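Local coordinates for intimin adherence protein (Escherichia coli O157:H7, PDB 3NCX) that probably binds the translocated intimin receptor Tir and so helps attach the bacterium to the host cell surface, at residues K102-Y106 and V178-V183; K72-I77 and S88-P94; F8-D14 and D83-Y89. The protein carries 1 engineered substitution. All coordinates share one frame; numbering follows the deposited sequence.

Contact 1: K102-Y106 and V178-V183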
loop_
_atom_site.group_PDB
_atom_site.type_symbol
_atom_site.label_atom_id
_atom_site.label_comp_id
_atom_site.label_asym_id
_atom_site.label_seq_id
_atom_site.Cartn_x
_atom_site.Cartn_y
_atom_site.Cartn_z
ATOM N N LYS A 102 -15.114 0.385 -6.592
ATOM C CA LYS A 102 -15.766 -0.545 -7.507
ATOM C C LYS A 102 -15.549 -0.159 -8.969
ATOM O O LYS A 102 -15.044 0.923 -9.269
ATOM C CB LYS A 102 -17.261 -0.650 -7.193
ATOM C CG LYS A 102 -17.986 0.685 -7.118
ATOM C CD LYS A 102 -19.474 0.481 -6.861
ATOM C CE LYS A 102 -20.181 1.796 -6.567
ATOM N NZ LYS A 102 -20.075 2.754 -7.700
ATOM N N GLN A 103 -15.926 -1.059 -9.874
ATOM C CA GLN A 103 -15.797 -0.811 -11.305
ATOM C C GLN A 103 -16.891 0.135 -11.782
ATOM O O GLN A 103 -18.024 0.080 -11.300
ATOM C CB GLN A 103 -15.860 -2.126 -12.086
ATOM C CG GLN A 103 -14.796 -3.139 -11.688
ATOM C CD GLN A 103 -14.861 -4.409 -12.518
ATOM O OE1 GLN A 103 -15.773 -4.592 -13.323
ATOM N NE2 GLN A 103 -13.891 -5.292 -12.325
ATOM N N ALA A 104 -16.545 1.001 -12.731
ATOM C CA ALA A 104 -17.480 1.994 -13.250
ATOM C C ALA A 104 -16.973 2.587 -14.559
ATOM O O ALA A 104 -15.830 2.358 -14.951
ATOM C CB ALA A 104 -17.701 3.096 -12.221
ATOM N N TYR A 105 -17.827 3.347 -15.238
ATOM C CA TYR A 105 -17.414 4.057 -16.441
ATOM C C TYR A 105 -16.662 5.316 -16.032
ATOM O O TYR A 105 -16.764 5.753 -14.886
ATOM C CB TYR A 105 -18.623 4.410 -17.308
ATOM C CG TYR A 105 -19.407 3.208 -17.781
ATOM C CD1 TYR A 105 -18.807 1.961 -17.889
ATOM C CD2 TYR A 105 -20.749 3.320 -18.117
ATOM C CE1 TYR A 105 -19.519 0.860 -18.320
ATOM C CE2 TYR A 105 -21.470 2.225 -18.549
ATOM C CZ TYR A 105 -20.851 0.996 -18.648
ATOM O OH TYR A 105 -21.569 -0.097 -19.078
ATOM N N TYR A 106 -15.910 5.895 -16.960
ATOM C CA TYR A 106 -15.060 7.035 -16.632
ATOM C C TYR A 106 -15.808 8.130 -15.875
ATOM O O TYR A 106 -15.384 8.547 -14.797
ATOM C CB TYR A 106 -14.404 7.627 -17.882
ATOM C CG TYR A 106 -13.412 8.722 -17.555
ATOM C CD1 TYR A 106 -13.821 10.044 -17.432
ATOM C CD2 TYR A 106 -12.071 8.430 -17.348
ATOM C CE1 TYR A 106 -12.921 11.044 -17.123
ATOM C CE2 TYR A 106 -11.164 9.424 -17.038
ATOM C CZ TYR A 106 -11.593 10.728 -16.927
ATOM O OH TYR A 106 -10.692 11.721 -16.619
ATOM N N VAL A 178 -14.996 5.607 -22.702
ATOM C CA VAL A 178 -15.362 5.916 -21.323
ATOM C C VAL A 178 -16.338 4.895 -20.744
ATOM O O VAL A 178 -16.242 4.527 -19.573
ATOM C CB VAL A 178 -15.948 7.338 -21.188
ATOM C CG1 VAL A 178 -14.873 8.384 -21.455
ATOM C CG2 VAL A 178 -17.132 7.524 -22.125
ATOM N N ASN A 179 -17.271 4.434 -21.570
ATOM C CA ASN A 179 -18.273 3.472 -21.125
ATOM C C ASN A 179 -17.829 2.027 -21.318
ATOM O O ASN A 179 -18.571 1.206 -21.858
ATOM C CB ASN A 179 -19.607 3.715 -21.831
ATOM C CG ASN A 179 -20.228 5.042 -21.453
ATOM O OD1 ASN A 179 -20.021 5.546 -20.348
ATOM N ND2 ASN A 179 -20.996 5.617 -22.369
ATOM N N THR A 180 -16.615 1.727 -20.870
ATOM C CA THR A 180 -16.088 0.372 -20.926
ATOM C C THR A 180 -16.216 -0.296 -19.562
ATOM O O THR A 180 -15.865 0.297 -18.544
ATOM C CB THR A 180 -14.607 0.359 -21.356
ATOM O OG1 THR A 180 -14.485 0.905 -22.675
ATOM C CG2 THR A 180 -14.059 -1.059 -21.348
ATOM N N PRO A 181 -16.732 -1.533 -19.538
ATOM C CA PRO A 181 -16.853 -2.294 -18.293
ATOM C C PRO A 181 -15.508 -2.856 -17.842
ATOM O O PRO A 181 -14.523 -2.742 -18.569
ATOM C CB PRO A 181 -17.794 -3.437 -18.679
ATOM C CG PRO A 181 -17.537 -3.640 -20.132
ATOM C CD PRO A 181 -17.287 -2.267 -20.690
ATOM N N ASN A 182 -15.477 -3.450 -16.652
ATOM C CA ASN A 182 -14.274 -4.092 -16.129
ATOM C C ASN A 182 -13.135 -3.124 -15.815
ATOM O O ASN A 182 -11.967 -3.511 -15.820
ATOM C CB ASN A 182 -13.786 -5.184 -17.085
ATOM C CG ASN A 182 -14.831 -6.256 -17.329
ATOM O OD1 ASN A 182 -15.326 -6.414 -18.446
ATOM N ND2 ASN A 182 -15.173 -7.001 -16.284
ATOM N N VAL A 183 -13.472 -1.869 -15.537
ATOM C CA VAL A 183 -12.464 -0.875 -15.180
ATOM C C VAL A 183 -12.732 -0.305 -13.792
ATOM O O VAL A 183 -13.818 0.212 -13.524
ATOM C CB VAL A 183 -12.407 0.278 -16.199
ATOM C CG1 VAL A 183 -11.256 1.210 -15.868
ATOM C CG2 VAL A 183 -12.263 -0.267 -17.610
HETATM O O HOH W 1 -13.282 -7.568 -14.191
HETATM O O HOH W 2 -15.874 -0.558 -15.883
#
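In the C-type lectin domain of intimin, Ala-104 and Tyr-106, just past strand 97-103, meet the loop 178-183 that leads into strand 184-188. Two backbone hydrogen bonds join the segments. Ala-104 N donates to Val-183 O at 2.9 Å. Tyr-106 N donates to Val-178 O at 3.0 Å. Between these bonds a water bridges the segments. It accepts from Val-183 N at 2.8 Å. Ala-104 O and Thr-180 O lie within donating distance, though the water has too few protons for all the acceptors around it. Ala-104 O also takes a bond from Trp-149 NE1.

Strands 97-103 and 184-188 are antiparallel neighbours in a small mixed sheet, and the contact carries their pairing on past the sheet. Asn-179, the centre of an inverse gamma turn, lies against Tyr-105. Its CA makes a CH-pi contact over one face of the Tyr-105 ring, 3.7 Å from the centroid. Thr-180 O sits at the edge of that ring, 3.4 Å from Tyr-105 CD1. Tyr-105 is also the N-cap residue of helix 106-112. Tyr-106 touches with its CB, 3.7 Å from Val-178 CB. With CG anti to the backbone N (chi1 -174°), its ring leads away, and its OH bonds Gln-152 N. A second water accepts from Gln-103 NE2 at 3.0 Å and also from Asn-182 ND2, linking the two side-chain amides.

Contact 2: K72-I77 and S88-P94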
loop_
_atom_site.group_PDB
_atom_site.type_symbol
_atom_site.label_atom_id
_atom_site.label_comp_id
_atom_site.label_asym_id
_atom_site.label_seq_id
_atom_site.Cartn_x
_atom_site.Cartn_y
_atom_site.Cartn_z
ATOM N N LYS A 72 -4.581 7.032 4.966
ATOM C CA LYS A 72 -3.578 8.069 4.777
ATOM C C LYS A 72 -3.316 8.802 6.089
ATOM O O LYS A 72 -4.219 9.416 6.657
ATOM C CB LYS A 72 -4.051 9.059 3.710
ATOM C CG LYS A 72 -2.997 10.051 3.239
ATOM C CD LYS A 72 -3.630 11.122 2.359
ATOM C CE LYS A 72 -2.593 11.865 1.535
ATOM N NZ LYS A 72 -1.589 12.556 2.382
ATOM N N GLY A 73 -2.077 8.734 6.568
ATOM C CA GLY A 73 -1.699 9.415 7.793
ATOM C C GLY A 73 -0.464 8.831 8.454
ATOM O O GLY A 73 0.082 7.829 7.993
ATOM N N SER A 74 -0.025 9.465 9.537
ATOM C CA SER A 74 1.143 9.005 10.280
ATOM C C SER A 74 0.720 8.266 11.543
ATOM O O SER A 74 -0.181 8.707 12.257
ATOM C CB SER A 74 2.042 10.186 10.652
ATOM O OG SER A 74 2.346 10.982 9.521
ATOM N N VAL A 75 1.376 7.144 11.822
ATOM C CA VAL A 75 1.041 6.339 12.989
ATOM C C VAL A 75 2.282 5.690 13.595
ATOM O O VAL A 75 3.272 5.452 12.903
ATOM C CB VAL A 75 0.014 5.244 12.638
ATOM C CG1 VAL A 75 0.634 4.224 11.694
ATOM C CG2 VAL A 75 -0.502 4.565 13.899
ATOM N N VAL A 76 2.221 5.405 14.893
ATOM C CA VAL A 76 3.329 4.765 15.589
ATOM C C VAL A 76 3.063 3.282 15.818
ATOM O O VAL A 76 1.978 2.895 16.256
ATOM C CB VAL A 76 3.613 5.439 16.945
ATOM C CG1 VAL A 76 4.521 4.562 17.799
ATOM C CG2 VAL A 76 4.226 6.815 16.736
ATOM N N ILE A 77 4.062 2.459 15.515
ATOM C CA ILE A 77 3.983 1.025 15.752
ATOM C C ILE A 77 4.988 0.621 16.823
ATOM O O ILE A 77 6.157 0.996 16.758
ATOM C CB ILE A 77 4.267 0.229 14.470
ATOM C CG1 ILE A 77 3.266 0.617 13.380
ATOM C CG2 ILE A 77 4.224 -1.270 14.749
ATOM C CD1 ILE A 77 3.516 -0.058 12.054
ATOM N N SER A 88 9.578 2.008 19.589
ATOM C CA SER A 88 8.645 2.617 18.647
ATOM C C SER A 88 9.220 2.738 17.239
ATOM O O SER A 88 10.398 3.046 17.060
ATOM C CB SER A 88 8.209 4.000 19.140
ATOM O OG SER A 88 7.466 3.908 20.342
ATOM N N TYR A 89 8.370 2.488 16.247
ATOM C CA TYR A 89 8.699 2.726 14.845
ATOM C C TYR A 89 7.588 3.560 14.213
ATOM O O TYR A 89 6.441 3.126 14.156
ATOM C CB TYR A 89 8.862 1.406 14.088
ATOM C CG TYR A 89 8.913 1.572 12.585
ATOM C CD1 TYR A 89 7.754 1.511 11.823
ATOM C CD2 TYR A 89 10.117 1.795 11.929
ATOM C CE1 TYR A 89 7.792 1.667 10.450
ATOM C CE2 TYR A 89 10.165 1.952 10.555
ATOM C CZ TYR A 89 8.999 1.887 9.820
ATOM O OH TYR A 89 9.038 2.043 8.453
ATOM N N THR A 90 7.929 4.754 13.739
ATOM C CA THR A 90 6.919 5.685 13.241
ATOM C C THR A 90 6.683 5.594 11.734
ATOM O O THR A 90 7.623 5.476 10.948
ATOM C CB THR A 90 7.261 7.140 13.611
ATOM O OG1 THR A 90 8.544 7.481 13.076
ATOM C CG2 THR A 90 7.287 7.310 15.119
ATOM N N ILE A 91 5.413 5.654 11.345
ATOM C CA ILE A 91 5.030 5.648 9.941
ATOM C C ILE A 91 4.730 7.066 9.477
ATOM O O ILE A 91 3.747 7.668 9.903
ATOM C CB ILE A 91 3.772 4.793 9.698
ATOM C CG1 ILE A 91 3.947 3.385 10.270
ATOM C CG2 ILE A 91 3.462 4.724 8.212
ATOM C CD1 ILE A 91 4.803 2.483 9.414
ATOM N N LYS A 92 5.580 7.602 8.608
ATOM C CA LYS A 92 5.336 8.919 8.034
ATOM C C LYS A 92 4.215 8.849 7.004
ATOM O O LYS A 92 4.183 7.941 6.172
ATOM C CB LYS A 92 6.613 9.480 7.401
ATOM C CG LYS A 92 7.624 9.996 8.413
ATOM C CD LYS A 92 7.124 11.273 9.077
ATOM C CE LYS A 92 8.004 11.675 10.247
ATOM N NZ LYS A 92 7.919 10.687 11.357
ATOM N N ALA A 93 3.289 9.801 7.071
ATOM C CA ALA A 93 2.188 9.861 6.118
ATOM C C ALA A 93 2.728 10.020 4.702
ATOM O O ALA A 93 3.728 10.706 4.488
ATOM C CB ALA A 93 1.248 11.001 6.460
ATOM N N PRO A 94 2.065 9.384 3.729
ATOM C CA PRO A 94 2.513 9.401 2.335
ATOM C C PRO A 94 2.188 10.715 1.638
ATOM O O PRO A 94 1.330 11.463 2.105
ATOM C CB PRO A 94 1.695 8.273 1.706
ATOM C CG PRO A 94 0.432 8.272 2.484
ATOM C CD PRO A 94 0.833 8.595 3.901
#
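Val-75 pairs with Ile-91 and Ile-77 with Tyr-89 on the neighbouring strand, each pair through two backbone hydrogen bonds. Ile-91 N to Val-75 O is 2.7 Å. The return bond, Val-75 N to Ile-91 O, is 3.1 Å. Ile-77 and Tyr-89 exchange bonds likewise, with Ile-77 N to Tyr-89 O at 2.8 Å. Val-76 and Thr-90 form the non-hydrogen-bonded pair between them.

This is the open end of the beta hairpin of strands 75-81 and 86-91, in the Ig-like domain. The short strand segments run antiparallel, with 151° between their directions. Strand 86-91 is an outer strand of its three-stranded sheet.

Apolar contacts lie on both faces. Val-75 CG1 rests 3.7 Å from Ile-91 CG1, the two side chains side by side and pointing the same way. Ile-77 CD1 reaches Ile-91 CD1 at 3.9 Å. This face looks inward: Ile-77 also touches Leu-40 and Trp-51, and Ile-91 touches Phe-38 and Trp-32. On the other face Val-76 CG2 meets Thr-90 CG2 at 3.5 Å.

Polar side chains extend the pairing beyond the strands. Ser-74 OG, set beside its own backbone N (chi1 -52°), accepts from Ala-93 N. Lys-72 bends at chi4 and brings NZ to Pro-94 O at 3.1 Å, while its CG packs on Pro-94 CG.

Contact 3: F8-D14 and D83-Y89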
loop_
_atom_site.group_PDB
_atom_site.type_symbol
_atom_site.label_atom_id
_atom_site.label_comp_id
_atom_site.label_asym_id
_atom_site.label_seq_id
_atom_site.Cartn_x
_atom_site.Cartn_y
_atom_site.Cartn_z
ATOM N N PHE A 8 20.747 -10.388 26.659
ATOM C CA PHE A 8 20.262 -9.883 25.375
ATOM C C PHE A 8 20.734 -8.460 25.084
ATOM O O PHE A 8 21.083 -7.712 25.999
ATOM C CB PHE A 8 18.732 -9.918 25.329
ATOM C CG PHE A 8 18.116 -10.907 26.274
ATOM C CD1 PHE A 8 18.186 -12.267 26.022
ATOM C CD2 PHE A 8 17.453 -10.473 27.411
ATOM C CE1 PHE A 8 17.614 -13.176 26.892
ATOM C CE2 PHE A 8 16.880 -11.378 28.283
ATOM C CZ PHE A 8 16.960 -12.730 28.024
ATOM N N ASP A 9 20.737 -8.091 23.806
ATOM C CA ASP A 9 21.013 -6.716 23.410
ATOM C C ASP A 9 19.732 -5.908 23.545
ATOM O O ASP A 9 18.664 -6.463 23.809
ATOM C CB ASP A 9 21.507 -6.647 21.964
ATOM C CG ASP A 9 22.139 -7.941 21.499
ATOM O OD1 ASP A 9 23.299 -8.208 21.875
ATOM O OD2 ASP A 9 21.476 -8.687 20.749
ATOM N N GLU A 10 19.830 -4.598 23.357
ATOM C CA GLU A 10 18.649 -3.753 23.447
ATOM C C GLU A 10 17.743 -3.958 22.237
ATOM O O GLU A 10 18.216 -4.127 21.113
ATOM C CB GLU A 10 19.036 -2.281 23.600
ATOM C CG GLU A 10 19.760 -1.682 22.411
ATOM C CD GLU A 10 19.994 -0.190 22.571
ATOM O OE1 GLU A 10 20.187 0.267 23.718
ATOM O OE2 GLU A 10 19.978 0.528 21.549
ATOM N N LEU A 11 16.438 -3.955 22.485
ATOM C CA LEU A 11 15.448 -4.132 21.434
ATOM C C LEU A 11 15.578 -3.038 20.380
ATOM O O LEU A 11 15.755 -1.865 20.710
ATOM C CB LEU A 11 14.039 -4.125 22.031
ATOM C CG LEU A 11 12.867 -4.299 21.066
ATOM C CD1 LEU A 11 12.967 -5.625 20.332
ATOM C CD2 LEU A 11 11.551 -4.195 21.817
ATOM N N LYS A 12 15.486 -3.432 19.113
ATOM C CA LYS A 12 15.645 -2.502 18.002
ATOM C C LYS A 12 14.759 -2.894 16.823
ATOM O O LYS A 12 14.804 -4.033 16.356
ATOM C CB LYS A 12 17.111 -2.464 17.558
ATOM C CG LYS A 12 17.368 -1.652 16.297
ATOM C CD LYS A 12 17.403 -0.160 16.586
ATOM C CE LYS A 12 17.409 0.654 15.298
ATOM N NZ LYS A 12 18.538 0.282 14.398
ATOM N N ILE A 13 13.952 -1.951 16.347
ATOM C CA ILE A 13 13.156 -2.175 15.144
ATOM C C ILE A 13 13.930 -1.738 13.901
ATOM O O ILE A 13 14.267 -0.562 13.746
ATOM C CB ILE A 13 11.806 -1.436 15.196
ATOM C CG1 ILE A 13 10.870 -2.102 16.204
ATOM C CG2 ILE A 13 11.153 -1.430 13.824
ATOM C CD1 ILE A 13 9.495 -1.471 16.263
ATOM N N ASP A 14 14.210 -2.695 13.023
ATOM C CA ASP A 14 14.972 -2.430 11.807
ATOM C C ASP A 14 14.308 -1.357 10.951
ATOM O O ASP A 14 13.114 -1.434 10.655
ATOM C CB ASP A 14 15.143 -3.715 10.993
ATOM C CG ASP A 14 16.598 -4.034 10.702
ATOM O OD1 ASP A 14 17.140 -3.500 9.711
ATOM O OD2 ASP A 14 17.197 -4.822 11.467
ATOM N N ASP A 83 11.195 -9.779 27.192
ATOM C CA ASP A 83 11.908 -9.310 28.374
ATOM C C ASP A 83 11.514 -7.887 28.759
ATOM O O ASP A 83 12.306 -7.153 29.349
ATOM C CB ASP A 83 13.418 -9.406 28.155
ATOM C CG ASP A 83 13.859 -8.743 26.871
ATOM O OD1 ASP A 83 14.308 -7.579 26.927
ATOM O OD2 ASP A 83 13.748 -9.383 25.805
ATOM N N LYS A 84 10.288 -7.504 28.412
ATOM C CA LYS A 84 9.720 -6.225 28.837
ATOM C C LYS A 84 10.393 -4.992 28.223
ATOM O O LYS A 84 10.475 -3.941 28.859
ATOM C CB LYS A 84 9.721 -6.124 30.365
ATOM C CG LYS A 84 8.659 -6.974 31.052
ATOM C CD LYS A 84 7.420 -6.149 31.369
ATOM C CE LYS A 84 7.753 -5.002 32.317
ATOM N NZ LYS A 84 6.573 -4.138 32.596
ATOM N N GLN A 85 10.870 -5.120 26.989
ATOM C CA GLN A 85 11.383 -3.966 26.256
ATOM C C GLN A 85 10.362 -3.504 25.226
ATOM O O GLN A 85 9.688 -4.319 24.599
ATOM C CB GLN A 85 12.710 -4.286 25.566
ATOM C CG GLN A 85 13.890 -4.460 26.504
ATOM C CD GLN A 85 15.216 -4.509 25.766
ATOM O OE1 GLN A 85 15.750 -3.477 25.357
ATOM N NE2 GLN A 85 15.752 -5.710 25.590
ATOM N N THR A 86 10.248 -2.193 25.054
ATOM C CA THR A 86 9.327 -1.635 24.072
ATOM C C THR A 86 10.004 -0.561 23.230
ATOM O O THR A 86 10.637 0.356 23.756
ATOM C CB THR A 86 8.061 -1.064 24.739
ATOM O OG1 THR A 86 7.291 -2.138 25.295
ATOM C CG2 THR A 86 7.211 -0.316 23.724
ATOM N N VAL A 87 9.866 -0.689 21.915
ATOM C CA VAL A 87 10.486 0.237 20.980
ATOM C C VAL A 87 9.470 0.735 19.956
ATOM O O VAL A 87 8.603 -0.019 19.512
ATOM C CB VAL A 87 11.686 -0.422 20.266
ATOM C CG1 VAL A 87 11.797 0.059 18.832
ATOM C CG2 VAL A 87 12.973 -0.157 21.036
ATOM N N SER A 88 9.578 2.008 19.589
ATOM C CA SER A 88 8.645 2.617 18.647
ATOM C C SER A 88 9.220 2.738 17.239
ATOM O O SER A 88 10.398 3.046 17.060
ATOM C CB SER A 88 8.209 4.000 19.140
ATOM O OG SER A 88 7.466 3.908 20.342
ATOM N N TYR A 89 8.370 2.488 16.247
ATOM C CA TYR A 89 8.699 2.726 14.845
ATOM C C TYR A 89 7.588 3.560 14.213
ATOM O O TYR A 89 6.441 3.126 14.156
ATOM C CB TYR A 89 8.862 1.406 14.088
ATOM C CG TYR A 89 8.913 1.572 12.585
ATOM C CD1 TYR A 89 7.754 1.511 11.823
ATOM C CD2 TYR A 89 10.117 1.795 11.929
ATOM C CE1 TYR A 89 7.792 1.667 10.450
ATOM C CE2 TYR A 89 10.165 1.952 10.555
ATOM C CZ TYR A 89 8.999 1.887 9.820
ATOM O OH TYR A 89 9.038 2.043 8.453
#
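Leu-11 and Gln-85, and further on Ile-13 and Tyr-89, face each other across two segments that run in nearly the same direction. Their end-to-end lines differ by 15°. The CA atoms stay apart, 6.3 Å for Leu-11 and Gln-85, so the backbones do not bond to each other. Each is paired elsewhere: Lys-12 and Asp-14 bond to strand 37-43, and Val-87 bonds to Ala-79 of strand 75-81. The contact therefore joins strand 12-13, in the sheet of 37-43, to strand 86-91, outermost beside 75-81, consistent with the two sheets of an Ig-like domain.

Gln-85 extends its chain toward the other segment and uses both ends of its amide. Gln-85 OE1 accepts from Leu-11 N at 3.0 Å. That N-H approaches from above the amide carbonyl plane, 47° out of it. NE2 gives a 2.7 Å bond to Asp-83 OD1, on the syn lone pair of the carboxylate and almost in the plane of the Gln-85 amide. A weak, long bond runs from NE2 to Asp-9 O.

Beyond Gln-85 the packing is apolar. Leu-11 CG and CD2 are both 4.1 Å from Val-87 CB. The Ile-13 and Val-87 side chains slide past each other in opposite directions, with Ile-13 CG1 3.5 Å from Val-87 CG1. The CG2 branch of Ile-13, anti to the backbone N, reaches Tyr-89 CB at 3.7 Å, and the two side chains cross at about a right angle. Ile-13 also touches Ala-79 and Trp-51. At the far end Phe-8 CE2 passes 4.0 Å from Asp-83 CB.

Leu-11, Ile-13 and Val-87 thus join the two sheets by apolar contact. The Gln-85 amide satisfies the backbone N-H of Leu-11, and its bond to Asp-83 probably limits rotation of the amide.

Overall arrangement
From the N terminus, 8-14 waits 68 residues for its partner 83-89, so contact 3 closes a long loop that holds much of the Ig-like domain. Contact 2 opens inside that loop at 72-77 but ends after it, at 88-94, so the two cross. They share Ser-88 and Tyr-89 on strand 86-91, which meets its hairpin partner in one and the N-terminal segment in the other. Their centres are 18 Å apart. The chain then passes on to strand 97-103, where contact 1 begins. It closes a 71-residue loop of the C-type lectin domain, in series with the others. Its nearest atoms are about 17 Å from those of contact 2.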